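Local coordinates for transcriptional activator PlcR protein (Bacillus thuringiensis, PDB 3U3W) that acts as a quorum-sensing virulence regulator, a transcriptional activator that binds DNA and is activated by the signal peptide PapR, at residues Gln116-Tyr120 against Glu137-Leu141; Phe78-Ile83 against Phe111-Leu115; Leu171-Ile175 against Ala205-Asp209; Val196-Tyr200 against Leu234-Leu238. The contacts are given in a common frame with arbitrary orientation. Residue numbers count along the deposited sequence, not the author numbering.

All four contacts lie in the helical region of TPR type. Contact 2 comes first, closing the loop from helix 72-87 to helix 109-125 and so joining the first helices of successive hairpins. Contact 1 follows in series: it starts on the same helix 109-125 and folds helix 131-143 back on it, and the two contacts touch through Gln118 and Val82. Farther along, contacts 3 and 4 cross: their segments alternate along the chain, and both use helix 192-208. Contact 3 ties the C-terminal end of that helix back to helix 171-187, while contact 4 carries it forward to helix 235-248.

Contact 1 of 4, residues Gln116-Tyr120 against Glu137-Leu141; sequences QWQYY and ELKKL
Tyr120 lays one face of its ring over the aliphatic part of Glu137: Glu137 CB stands 3.7 Å from the centroid of the Tyr120 ring, 14° off the normal, a CH-pi contact. Tyr120 has an m chi1, and Glu137 is m at both chi1 and chi2, which curls its carboxylate round to Lys140, one turn on, where Lys140 NZ forms a salt bridge with Glu137 OE1 at 3.1 Å. The short methylene stem of a glutamate suits this partly exposed border, CB covering the ring face while the carboxylate turns to Lys140. Both segments are regular alpha helix, their axes 10.2 Å apart and nearly antiparallel at 169°, with Trp117 and Leu138 in register (CA to CA 6.5 Å). This is the packing of the two helices of a TPR hairpin, here 109-125 and 131-143, joined by a short connection. Toward the buried side, Leu141 (m, t) pushes its methyl against the first helix, Leu141 CD1 lying 3.5 Å from Trp117 N and 3.9 Å from Trp117 CB. Leu138, also m, t, brings CD2 to 4.2 Å from Trp117 CA. Branched leucines fill the hollows beside the large rings. Gln116 OE1 approaches Leu141 CD2 at 3.7 Å on the more open flank. Trp117 also packs on the backbone of the bound PapR peptide, and Leu138 reaches on to Ile157 and Ile161 of helix 153-167.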
loop_
_atom_site.group_PDB
_atom_site.type_symbol
_atom_site.label_atom_id
_atom_site.label_comp_id
_atom_site.label_asym_id
_atom_site.label_seq_id
_atom_site.Cartn_x
_atom_site.Cartn_y
_atom_site.Cartn_z
ATOM N N GLN A 116 -10.851 -5.658 -20.292
ATOM C CA GLN A 116 -12.025 -6.488 -20.539
ATOM C C GLN A 116 -12.844 -6.737 -19.273
ATOM O O GLN A 116 -14.063 -6.554 -19.283
ATOM C CB GLN A 116 -11.617 -7.816 -21.194
ATOM C CG GLN A 116 -11.008 -7.634 -22.586
ATOM C CD GLN A 116 -10.932 -8.923 -23.386
ATOM O OE1 GLN A 116 -10.151 -9.824 -23.067
ATOM N NE2 GLN A 116 -11.747 -9.018 -24.434
ATOM N N TRP A 117 -12.168 -7.151 -18.197
ATOM C CA TRP A 117 -12.793 -7.261 -16.879
ATOM C C TRP A 117 -13.575 -5.985 -16.566
ATOM O O TRP A 117 -14.782 -6.041 -16.329
ATOM C CB TRP A 117 -11.734 -7.594 -15.798
ATOM C CG TRP A 117 -12.075 -7.208 -14.382
ATOM C CD1 TRP A 117 -13.297 -7.287 -13.769
ATOM C CD2 TRP A 117 -11.177 -6.655 -13.405
ATOM N NE1 TRP A 117 -13.210 -6.824 -12.469
ATOM C CE2 TRP A 117 -11.922 -6.427 -12.229
ATOM C CE3 TRP A 117 -9.818 -6.336 -13.413
ATOM C CZ2 TRP A 117 -11.353 -5.885 -11.083
ATOM C CZ3 TRP A 117 -9.253 -5.808 -12.261
ATOM C CH2 TRP A 117 -10.021 -5.583 -11.121
ATOM N N GLN A 118 -12.908 -4.833 -16.609
ATOM C CA GLN A 118 -13.570 -3.580 -16.252
ATOM C C GLN A 118 -14.709 -3.218 -17.218
ATOM O O GLN A 118 -15.725 -2.642 -16.816
ATOM C CB GLN A 118 -12.559 -2.425 -16.176
ATOM C CG GLN A 118 -11.540 -2.573 -15.068
ATOM C CD GLN A 118 -12.128 -2.306 -13.678
ATOM O OE1 GLN A 118 -13.166 -1.654 -13.532
ATOM N NE2 GLN A 118 -11.454 -2.806 -12.652
ATOM N N TYR A 119 -14.527 -3.549 -18.492
ATOM C CA TYR A 119 -15.506 -3.205 -19.514
ATOM C C TYR A 119 -16.809 -3.991 -19.328
ATOM O O TYR A 119 -17.897 -3.419 -19.367
ATOM C CB TYR A 119 -14.888 -3.396 -20.907
ATOM C CG TYR A 119 -15.850 -3.606 -22.066
ATOM C CD1 TYR A 119 -16.554 -2.548 -22.636
ATOM C CD2 TYR A 119 -16.000 -4.862 -22.627
ATOM C CE1 TYR A 119 -17.418 -2.757 -23.714
ATOM C CE2 TYR A 119 -16.845 -5.081 -23.688
ATOM C CZ TYR A 119 -17.555 -4.034 -24.228
ATOM O OH TYR A 119 -18.396 -4.309 -25.295
ATOM N N TYR A 120 -16.676 -5.290 -19.085
ATOM C CA TYR A 120 -17.815 -6.161 -18.822
ATOM C C TYR A 120 -18.591 -5.773 -17.578
ATOM O O TYR A 120 -19.822 -5.746 -17.607
ATOM C CB TYR A 120 -17.355 -7.604 -18.685
ATOM C CG TYR A 120 -16.940 -8.216 -19.991
ATOM C CD1 TYR A 120 -17.716 -8.062 -21.139
ATOM C CD2 TYR A 120 -15.768 -8.949 -20.082
ATOM C CE1 TYR A 120 -17.326 -8.646 -22.350
ATOM C CE2 TYR A 120 -15.366 -9.528 -21.279
ATOM C CZ TYR A 120 -16.145 -9.379 -22.407
ATOM O OH TYR A 120 -15.720 -9.962 -23.582
ATOM N N GLU A 137 -18.489 -14.297 -19.656
ATOM C CA GLU A 137 -17.329 -13.610 -20.202
ATOM C C GLU A 137 -16.217 -13.511 -19.149
ATOM O O GLU A 137 -15.039 -13.750 -19.440
ATOM C CB GLU A 137 -17.710 -12.233 -20.726
ATOM C CG GLU A 137 -18.556 -12.273 -21.992
ATOM C CD GLU A 137 -17.978 -13.207 -23.057
ATOM O OE1 GLU A 137 -16.756 -13.158 -23.321
ATOM O OE2 GLU A 137 -18.755 -14.003 -23.626
ATOM N N LEU A 138 -16.599 -13.177 -17.925
ATOM C CA LEU A 138 -15.647 -13.148 -16.820
ATOM C C LEU A 138 -14.974 -14.504 -16.593
ATOM O O LEU A 138 -13.758 -14.578 -16.460
ATOM C CB LEU A 138 -16.326 -12.655 -15.550
ATOM C CG LEU A 138 -16.632 -11.175 -15.656
ATOM C CD1 LEU A 138 -17.324 -10.678 -14.407
ATOM C CD2 LEU A 138 -15.329 -10.440 -15.889
ATOM N N LYS A 139 -15.762 -15.576 -16.577
ATOM C CA LYS A 139 -15.206 -16.915 -16.422
ATOM C C LYS A 139 -14.196 -17.250 -17.518
ATOM O O LYS A 139 -13.257 -18.008 -17.296
ATOM C CB LYS A 139 -16.320 -17.972 -16.350
ATOM C CG LYS A 139 -16.989 -18.031 -14.981
ATOM C CD LYS A 139 -18.127 -19.036 -14.916
ATOM C CE LYS A 139 -18.452 -19.349 -13.457
ATOM N NZ LYS A 139 -19.713 -20.105 -13.264
ATOM N N LYS A 140 -14.379 -16.663 -18.691
ATOM C CA LYS A 140 -13.498 -16.933 -19.821
ATOM C C LYS A 140 -12.145 -16.259 -19.634
ATOM O O LYS A 140 -11.117 -16.814 -20.002
ATOM C CB LYS A 140 -14.166 -16.525 -21.144
ATOM C CG LYS A 140 -15.062 -17.624 -21.739
ATOM C CD LYS A 140 -15.979 -17.110 -22.866
ATOM C CE LYS A 140 -15.227 -16.249 -23.883
ATOM N NZ LYS A 140 -16.124 -15.751 -24.978
ATOM N N LEU A 141 -12.150 -15.063 -19.054
ATOM C CA LEU A 141 -10.908 -14.413 -18.640
ATOM C C LEU A 141 -10.159 -15.296 -17.642
ATOM O O LEU A 141 -8.945 -15.427 -17.718
ATOM C CB LEU A 141 -11.187 -13.043 -18.020
ATOM C CG LEU A 141 -11.968 -12.036 -18.861
ATOM C CD1 LEU A 141 -12.115 -10.678 -18.136
ATOM C CD2 LEU A 141 -11.321 -11.864 -20.224
#

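Contact 2 of 4, residues Phe78-Ile83 against Phe111-Leu115; sequences FKDQVI and FQQFL
Two alpha-helical segments, 78-83 and 111-115, run in nearly the same direction, their axes crossing at 18° with a closest approach of 11.7 Å. The backbones stay well apart, Lys79 and Phe114 being the nearest pair at 8.1 Å between CA atoms, so the gap has to be bridged by large side chains. Phe114 (chi1 t) does most of this, reaching straight across. Lys79, extended with every chi in t, passes its aliphatic chain over one face of that ring: Lys79 CG lies 3.8 Å from the Phe114 centroid, 22° off the normal, a CH-pi contact. A lysine fits here because its methylenes cover the ring while NZ travels on to a salt bridge with Asp150. Val82 closes in with its CG1 3.7 Å from Phe114 CZ, and Ile83 CG1 meets the ring edge at Phe114 CE1, 4.4 Å away. One turn earlier, Phe78 and Phe111, both t at chi1, meet with planes at 72° and centroids 5.7 Å apart, Phe78 CD2 approaching Phe111 CZ to 3.4 Å; Leu115 CD2 comes to 3.3 Å from Phe78 CE2. The cluster is largely apolar and mostly buried, as expected where the first helices of consecutive TPR hairpins stack side by side. Helix 91-102 borders it through Lys97 and Glu101 against Phe78 and Leu102 against Leu115, and helix 153-167 adds Gln153 against Phe114.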
loop_
_atom_site.group_PDB
_atom_site.type_symbol
_atom_site.label_atom_id
_atom_site.label_comp_id
_atom_site.label_asym_id
_atom_site.label_seq_id
_atom_site.Cartn_x
_atom_site.Cartn_y
_atom_site.Cartn_z
ATOM N N PHE A 78 -3.413 4.699 -16.170
ATOM C CA PHE A 78 -4.707 4.353 -16.725
ATOM C C PHE A 78 -5.426 3.442 -15.731
ATOM O O PHE A 78 -6.545 3.716 -15.312
ATOM C CB PHE A 78 -4.518 3.649 -18.061
ATOM C CG PHE A 78 -5.789 3.463 -18.834
ATOM C CD1 PHE A 78 -6.310 4.500 -19.595
ATOM C CD2 PHE A 78 -6.456 2.246 -18.817
ATOM C CE1 PHE A 78 -7.479 4.326 -20.321
ATOM C CE2 PHE A 78 -7.627 2.066 -19.536
ATOM C CZ PHE A 78 -8.136 3.109 -20.293
ATOM N N LYS A 79 -4.748 2.367 -15.345
ATOM C CA LYS A 79 -5.243 1.421 -14.353
ATOM C C LYS A 79 -5.706 2.089 -13.037
ATOM O O LYS A 79 -6.784 1.783 -12.514
ATOM C CB LYS A 79 -4.165 0.370 -14.089
ATOM C CG LYS A 79 -4.654 -0.816 -13.333
ATOM C CD LYS A 79 -3.575 -1.862 -13.180
ATOM C CE LYS A 79 -4.049 -2.969 -12.243
ATOM N NZ LYS A 79 -2.943 -3.872 -11.812
ATOM N N ASP A 80 -4.902 3.008 -12.510
ATOM C CA ASP A 80 -5.268 3.731 -11.293
ATOM C C ASP A 80 -6.475 4.634 -11.488
ATOM O O ASP A 80 -7.226 4.876 -10.545
ATOM C CB ASP A 80 -4.088 4.576 -10.783
ATOM C CG ASP A 80 -2.944 3.728 -10.247
ATOM O OD1 ASP A 80 -3.168 2.525 -9.939
ATOM O OD2 ASP A 80 -1.819 4.276 -10.131
ATOM N N GLN A 81 -6.641 5.152 -12.703
ATOM C CA GLN A 81 -7.772 6.017 -13.025
ATOM C C GLN A 81 -9.061 5.201 -13.001
ATOM O O GLN A 81 -10.036 5.541 -12.309
ATOM C CB GLN A 81 -7.576 6.666 -14.399
ATOM C CG GLN A 81 -7.284 8.150 -14.339
ATOM C CD GLN A 81 -6.417 8.653 -15.497
ATOM O OE1 GLN A 81 -6.126 7.922 -16.452
ATOM N NE2 GLN A 81 -5.995 9.912 -15.409
ATOM N N VAL A 82 -9.039 4.105 -13.746
ATOM C CA VAL A 82 -10.170 3.210 -13.838
ATOM C C VAL A 82 -10.566 2.770 -12.420
ATOM O O VAL A 82 -11.746 2.834 -12.038
ATOM C CB VAL A 82 -9.826 2.004 -14.744
ATOM C CG1 VAL A 82 -10.885 0.910 -14.636
ATOM C CG2 VAL A 82 -9.657 2.462 -16.183
ATOM N N ILE A 83 -9.564 2.380 -11.633
ATOM C CA ILE A 83 -9.787 1.927 -10.269
ATOM C C ILE A 83 -10.478 2.995 -9.423
ATOM O O ILE A 83 -11.414 2.706 -8.687
ATOM C CB ILE A 83 -8.490 1.413 -9.626
ATOM C CG1 ILE A 83 -8.150 0.031 -10.188
ATOM C CG2 ILE A 83 -8.613 1.346 -8.105
ATOM C CD1 ILE A 83 -6.776 -0.436 -9.809
ATOM N N PHE A 111 -2.792 -6.534 -19.369
ATOM C CA PHE A 111 -3.472 -5.240 -19.451
ATOM C C PHE A 111 -4.787 -5.392 -20.226
ATOM O O PHE A 111 -5.797 -4.798 -19.852
ATOM C CB PHE A 111 -2.579 -4.147 -20.065
ATOM C CG PHE A 111 -3.190 -2.749 -20.021
ATOM C CD1 PHE A 111 -3.546 -2.161 -18.813
ATOM C CD2 PHE A 111 -3.388 -2.019 -21.189
ATOM C CE1 PHE A 111 -4.099 -0.867 -18.768
ATOM C CE2 PHE A 111 -3.943 -0.730 -21.153
ATOM C CZ PHE A 111 -4.296 -0.161 -19.942
ATOM N N GLN A 112 -4.783 -6.191 -21.291
ATOM C CA GLN A 112 -6.016 -6.428 -22.041
ATOM C C GLN A 112 -7.055 -7.098 -21.145
ATOM O O GLN A 112 -8.231 -6.741 -21.186
ATOM C CB GLN A 112 -5.767 -7.248 -23.314
ATOM C CG GLN A 112 -4.871 -6.551 -24.342
ATOM C CD GLN A 112 -5.628 -6.012 -25.553
ATOM O OE1 GLN A 112 -6.032 -4.849 -25.581
ATOM N NE2 GLN A 112 -5.802 -6.855 -26.569
ATOM N N GLN A 113 -6.619 -8.051 -20.325
ATOM C CA GLN A 113 -7.523 -8.710 -19.392
ATOM C C GLN A 113 -8.135 -7.739 -18.391
ATOM O O GLN A 113 -9.325 -7.822 -18.086
ATOM C CB GLN A 113 -6.817 -9.832 -18.658
ATOM C CG GLN A 113 -7.772 -10.730 -17.922
ATOM C CD GLN A 113 -7.053 -11.620 -16.958
ATOM O OE1 GLN A 113 -6.278 -11.138 -16.146
ATOM N NE2 GLN A 113 -7.279 -12.928 -17.050
ATOM N N PHE A 114 -7.319 -6.821 -17.887
ATOM C CA PHE A 114 -7.802 -5.789 -16.989
ATOM C C PHE A 114 -8.878 -4.913 -17.668
ATOM O O PHE A 114 -9.927 -4.641 -17.089
ATOM C CB PHE A 114 -6.638 -4.917 -16.499
ATOM C CG PHE A 114 -7.089 -3.684 -15.784
ATOM C CD1 PHE A 114 -7.346 -3.717 -14.425
ATOM C CD2 PHE A 114 -7.328 -2.516 -16.482
ATOM C CE1 PHE A 114 -7.791 -2.588 -13.766
ATOM C CE2 PHE A 114 -7.777 -1.378 -15.836
ATOM C CZ PHE A 114 -8.015 -1.410 -14.475
ATOM N N LEU A 115 -8.617 -4.476 -18.900
ATOM C CA LEU A 115 -9.592 -3.680 -19.657
ATOM C C LEU A 115 -10.934 -4.409 -19.852
ATOM O O LEU A 115 -12.003 -3.848 -19.617
ATOM C CB LEU A 115 -9.019 -3.297 -21.020
ATOM C CG LEU A 115 -7.714 -2.497 -21.083
ATOM C CD1 LEU A 115 -7.204 -2.498 -22.518
ATOM C CD2 LEU A 115 -7.876 -1.069 -20.526
#

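Contact 3 of 4, residues Leu171-Ile175 against Ala205-Asp209; sequences LKKGI and ALYLD
Ala205 opens the second segment within the last turn of helix 192-208 and faces the first turn of helix 171-187, its CA 6.2 Å from Leu171 CA. The helices run in roughly opposite directions, and the small methyl permits the close approach: Ala205 CB is 3.8 Å from Ile175 CG1, while Ala205 O lies 3.7 Å from Ile175 CD1. Leu206 starts off away from the contact, but its m rotamer swings CD2 to 4.0 Å from Ile175 CD1. Leu208 flanks Leu171, with Leu208 CB 3.9 Å from Leu171 CD2, and also packs on an aromatic side chain of the bound PapR peptide. Asp209 then leaves helical geometry, though its N still bonds to Ala205 O at 3.1 Å. Leu171 (m, t) fits against this helix end, its CD1 3.6 Å from both Leu208 C and Asp209 N. The arrangement joins the second helix of one TPR hairpin to the first helix of the next. Asp209 OD1 approaches Leu171 CD1 to 3.7 Å, yet its charge is answered by Arg211, in a salt bridge through OD2. Cohesion between the segments is thus van der Waals: leucine and isoleucine against Ala205, Leu206, Leu208 and the helix-end backbone.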
loop_
_atom_site.group_PDB
_atom_site.type_symbol
_atom_site.label_atom_id
_atom_site.label_comp_id
_atom_site.label_asym_id
_atom_site.label_seq_id
_atom_site.Cartn_x
_atom_site.Cartn_y
_atom_site.Cartn_z
ATOM N N LEU A 171 -27.576 -16.439 -4.068
ATOM C CA LEU A 171 -26.874 -16.258 -2.808
ATOM C C LEU A 171 -25.921 -17.404 -2.468
ATOM O O LEU A 171 -24.758 -17.180 -2.136
ATOM C CB LEU A 171 -27.866 -16.010 -1.674
ATOM C CG LEU A 171 -28.610 -14.688 -1.875
ATOM C CD1 LEU A 171 -29.633 -14.456 -0.796
ATOM C CD2 LEU A 171 -27.605 -13.541 -1.900
ATOM N N LYS A 172 -26.393 -18.632 -2.576
ATOM C CA LYS A 172 -25.539 -19.752 -2.230
ATOM C C LYS A 172 -24.284 -19.779 -3.103
ATOM O O LYS A 172 -23.173 -19.979 -2.617
ATOM C CB LYS A 172 -26.297 -21.075 -2.332
ATOM C CG LYS A 172 -25.446 -22.279 -1.940
ATOM C CD LYS A 172 -25.974 -23.573 -2.550
ATOM C CE LYS A 172 -25.479 -24.782 -1.766
ATOM N NZ LYS A 172 -25.986 -24.777 -0.350
ATOM N N LYS A 173 -24.452 -19.580 -4.399
ATOM C CA LYS A 173 -23.300 -19.625 -5.275
ATOM C C LYS A 173 -22.352 -18.461 -4.950
ATOM O O LYS A 173 -21.133 -18.622 -4.957
ATOM C CB LYS A 173 -23.742 -19.599 -6.736
ATOM C CG LYS A 173 -23.242 -20.778 -7.568
ATOM C CD LYS A 173 -23.905 -20.763 -8.948
ATOM C CE LYS A 173 -23.678 -22.056 -9.726
ATOM N NZ LYS A 173 -24.482 -22.096 -10.997
ATOM N N GLY A 174 -22.920 -17.299 -4.641
ATOM C CA GLY A 174 -22.122 -16.125 -4.357
ATOM C C GLY A 174 -21.339 -16.281 -3.070
ATOM O O GLY A 174 -20.122 -16.063 -3.027
ATOM N N ILE A 175 -22.052 -16.673 -2.018
ATOM C CA ILE A 175 -21.443 -16.913 -0.716
ATOM C C ILE A 175 -20.313 -17.955 -0.780
ATOM O O ILE A 175 -19.252 -17.756 -0.201
ATOM C CB ILE A 175 -22.505 -17.258 0.336
ATOM C CG1 ILE A 175 -23.269 -15.974 0.724
ATOM C CG2 ILE A 175 -21.857 -17.935 1.528
ATOM C CD1 ILE A 175 -24.660 -16.197 1.369
ATOM N N ALA A 205 -24.042 -10.243 0.958
ATOM C CA ALA A 205 -24.653 -11.509 0.554
ATOM C C ALA A 205 -25.249 -12.336 1.727
ATOM O O ALA A 205 -26.355 -12.867 1.618
ATOM C CB ALA A 205 -23.649 -12.348 -0.263
ATOM N N LEU A 206 -24.512 -12.443 2.830
ATOM C CA LEU A 206 -25.003 -13.098 4.038
ATOM C C LEU A 206 -26.262 -12.405 4.538
ATOM O O LEU A 206 -27.244 -13.066 4.912
ATOM C CB LEU A 206 -23.917 -13.130 5.135
ATOM C CG LEU A 206 -22.724 -14.044 4.791
ATOM C CD1 LEU A 206 -21.452 -13.709 5.554
ATOM C CD2 LEU A 206 -23.091 -15.517 4.984
ATOM N N TYR A 207 -26.235 -11.075 4.537
ATOM C CA TYR A 207 -27.390 -10.296 4.961
ATOM C C TYR A 207 -28.596 -10.566 4.045
ATOM O O TYR A 207 -29.718 -10.705 4.519
ATOM C CB TYR A 207 -27.051 -8.809 4.976
ATOM C CG TYR A 207 -28.168 -7.890 5.451
ATOM C CD1 TYR A 207 -29.261 -7.589 4.626
ATOM C CD2 TYR A 207 -28.117 -7.301 6.714
ATOM C CE1 TYR A 207 -30.270 -6.736 5.058
ATOM C CE2 TYR A 207 -29.119 -6.466 7.157
ATOM C CZ TYR A 207 -30.192 -6.178 6.324
ATOM O OH TYR A 207 -31.180 -5.329 6.777
ATOM N N LEU A 208 -28.372 -10.639 2.736
ATOM C CA LEU A 208 -29.489 -10.849 1.812
ATOM C C LEU A 208 -30.096 -12.240 2.033
ATOM O O LEU A 208 -31.277 -12.459 1.765
ATOM C CB LEU A 208 -29.059 -10.671 0.350
ATOM C CG LEU A 208 -28.755 -9.246 -0.136
ATOM C CD1 LEU A 208 -28.174 -9.269 -1.550
ATOM C CD2 LEU A 208 -30.004 -8.341 -0.074
ATOM N N ASP A 209 -29.265 -13.159 2.533
ATOM C CA ASP A 209 -29.653 -14.517 2.877
ATOM C C ASP A 209 -30.185 -14.630 4.314
ATOM O O ASP A 209 -30.367 -15.731 4.835
ATOM C CB ASP A 209 -28.452 -15.453 2.703
ATOM C CG ASP A 209 -28.853 -16.873 2.313
ATOM O OD1 ASP A 209 -30.000 -17.062 1.852
ATOM O OD2 ASP A 209 -28.013 -17.792 2.456
#

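Contact 4 of 4, residues Val196-Tyr200 against Leu234-Leu238; sequences VKVRY and LIGQL
Tyr200 contributes the largest buried area, and with Leu234 and Leu238 it forms the heart of the contact. Its t chi1 sends the ring from helix 192-208 across to the first turn of helix 235-248. Leu238 CD2 meets the ring edge, 3.4 Å from Tyr200 CD1, and Tyr200 OH ends 3.3 Å from Gln237 CB; a long flat ring can pass Leu234 and Leu238 and still bring its hydroxyl to Gln237. Leu234, at the N-cap position (phi/psi -120/8°), rests its m, t side chain against the first helix, Leu234 CD1 lying 3.3 Å from Lys197 CA and 4.1 Å from Tyr200 CB. Leu238 (m, t) also sends CD1 to 3.8 Å from Val196 CG1. Backbone register pairs Lys197 with Leu234 (CA to CA 6.9 Å) and Tyr200 with Leu238 (6.8 Å), so the segments advance in the same sense, as first helices of consecutive TPR hairpins do. The end of Lys197 leads away to the bound PapR peptide, whose backbone NZ salt-bridges, and Gln237 NE2 hydrogen-bonds an acidic peptide side chain, so this junction lines the peptide site. Helix 212-228 packs on Val196, Ile235 and Leu238, helix 171-187 on Val198, away from the contact, and helix 253-269 on Ile235 and Gln237.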
loop_
_atom_site.group_PDB
_atom_site.type_symbol
_atom_site.label_atom_id
_atom_site.label_comp_id
_atom_site.label_asym_id
_atom_site.label_seq_id
_atom_site.Cartn_x
_atom_site.Cartn_y
_atom_site.Cartn_z
ATOM N N VAL A 196 -10.633 -6.763 2.864
ATOM C CA VAL A 196 -11.699 -5.968 3.446
ATOM C C VAL A 196 -12.859 -5.868 2.464
ATOM O O VAL A 196 -14.030 -5.928 2.847
ATOM C CB VAL A 196 -11.227 -4.537 3.819
ATOM C CG1 VAL A 196 -12.405 -3.634 4.093
ATOM C CG2 VAL A 196 -10.303 -4.572 5.015
ATOM N N LYS A 197 -12.526 -5.702 1.191
ATOM C CA LYS A 197 -13.538 -5.543 0.188
ATOM C C LYS A 197 -14.358 -6.843 0.027
ATOM O O LYS A 197 -15.590 -6.801 -0.026
ATOM C CB LYS A 197 -12.901 -5.135 -1.139
ATOM C CG LYS A 197 -13.893 -5.160 -2.280
ATOM C CD LYS A 197 -13.219 -5.025 -3.629
ATOM C CE LYS A 197 -12.754 -3.602 -3.873
ATOM N NZ LYS A 197 -12.189 -3.455 -5.236
ATOM N N VAL A 198 -13.667 -7.980 -0.064
ATOM C CA VAL A 198 -14.340 -9.278 -0.164
ATOM C C VAL A 198 -15.227 -9.542 1.046
ATOM O O VAL A 198 -16.355 -10.001 0.892
ATOM C CB VAL A 198 -13.355 -10.473 -0.310
ATOM C CG1 VAL A 198 -14.136 -11.788 -0.422
ATOM C CG2 VAL A 198 -12.455 -10.290 -1.507
ATOM N N ARG A 199 -14.731 -9.265 2.251
ATOM C CA ARG A 199 -15.566 -9.468 3.440
ATOM C C ARG A 199 -16.817 -8.602 3.415
ATOM O O ARG A 199 -17.887 -9.012 3.881
ATOM C CB ARG A 199 -14.794 -9.258 4.737
ATOM C CG ARG A 199 -13.733 -10.302 4.968
ATOM C CD ARG A 199 -13.143 -10.223 6.372
ATOM N NE ARG A 199 -12.067 -11.203 6.496
ATOM C CZ ARG A 199 -12.242 -12.476 6.839
ATOM N NH1 ARG A 199 -13.462 -12.945 7.129
ATOM N NH2 ARG A 199 -11.193 -13.286 6.895
ATOM N N TYR A 200 -16.694 -7.412 2.840
ATOM C CA TYR A 200 -17.834 -6.513 2.760
ATOM C C TYR A 200 -18.917 -7.052 1.834
ATOM O O TYR A 200 -20.107 -6.990 2.162
ATOM C CB TYR A 200 -17.398 -5.148 2.282
ATOM C CG TYR A 200 -18.536 -4.193 2.022
ATOM C CD1 TYR A 200 -19.233 -3.608 3.074
ATOM C CD2 TYR A 200 -18.903 -3.864 0.727
ATOM C CE1 TYR A 200 -20.260 -2.725 2.842
ATOM C CE2 TYR A 200 -19.932 -2.969 0.475
ATOM C CZ TYR A 200 -20.604 -2.401 1.534
ATOM O OH TYR A 200 -21.616 -1.503 1.284
ATOM N N LEU A 234 -13.475 1.390 2.503
ATOM C CA LEU A 234 -14.789 0.793 2.669
ATOM C C LEU A 234 -15.367 0.997 4.065
ATOM O O LEU A 234 -16.412 0.435 4.391
ATOM C CB LEU A 234 -14.726 -0.704 2.343
ATOM C CG LEU A 234 -14.480 -1.013 0.865
ATOM C CD1 LEU A 234 -14.724 -2.458 0.609
ATOM C CD2 LEU A 234 -15.400 -0.160 -0.015
ATOM N N ILE A 235 -14.704 1.805 4.888
ATOM C CA ILE A 235 -15.077 1.890 6.304
ATOM C C ILE A 235 -16.460 2.525 6.509
ATOM O O ILE A 235 -17.197 2.125 7.400
ATOM C CB ILE A 235 -13.995 2.616 7.175
ATOM C CG1 ILE A 235 -14.257 2.384 8.659
ATOM C CG2 ILE A 235 -13.964 4.117 6.887
ATOM C CD1 ILE A 235 -13.416 1.322 9.256
ATOM N N GLY A 236 -16.808 3.514 5.693
ATOM C CA GLY A 236 -18.153 4.078 5.739
ATOM C C GLY A 236 -19.213 3.016 5.432
ATOM O O GLY A 236 -20.158 2.820 6.200
ATOM N N GLN A 237 -19.034 2.314 4.316
ATOM C CA GLN A 237 -19.957 1.259 3.901
ATOM C C GLN A 237 -20.107 0.209 4.988
ATOM O O GLN A 237 -21.203 -0.274 5.222
ATOM C CB GLN A 237 -19.501 0.605 2.589
ATOM C CG GLN A 237 -19.426 1.584 1.416
ATOM C CD GLN A 237 -18.072 2.311 1.351
ATOM O OE1 GLN A 237 -17.597 2.850 2.350
ATOM N NE2 GLN A 237 -17.448 2.309 0.172
ATOM N N LEU A 238 -18.998 -0.120 5.654
ATOM C CA LEU A 238 -18.965 -1.134 6.708
ATOM C C LEU A 238 -19.792 -0.730 7.925
ATOM O O LEU A 238 -20.606 -1.508 8.394
ATOM C CB LEU A 238 -17.517 -1.443 7.112
ATOM C CG LEU A 238 -16.796 -2.300 6.055
ATOM C CD1 LEU A 238 -15.283 -2.362 6.267
ATOM C CD2 LEU A 238 -17.409 -3.706 5.997
#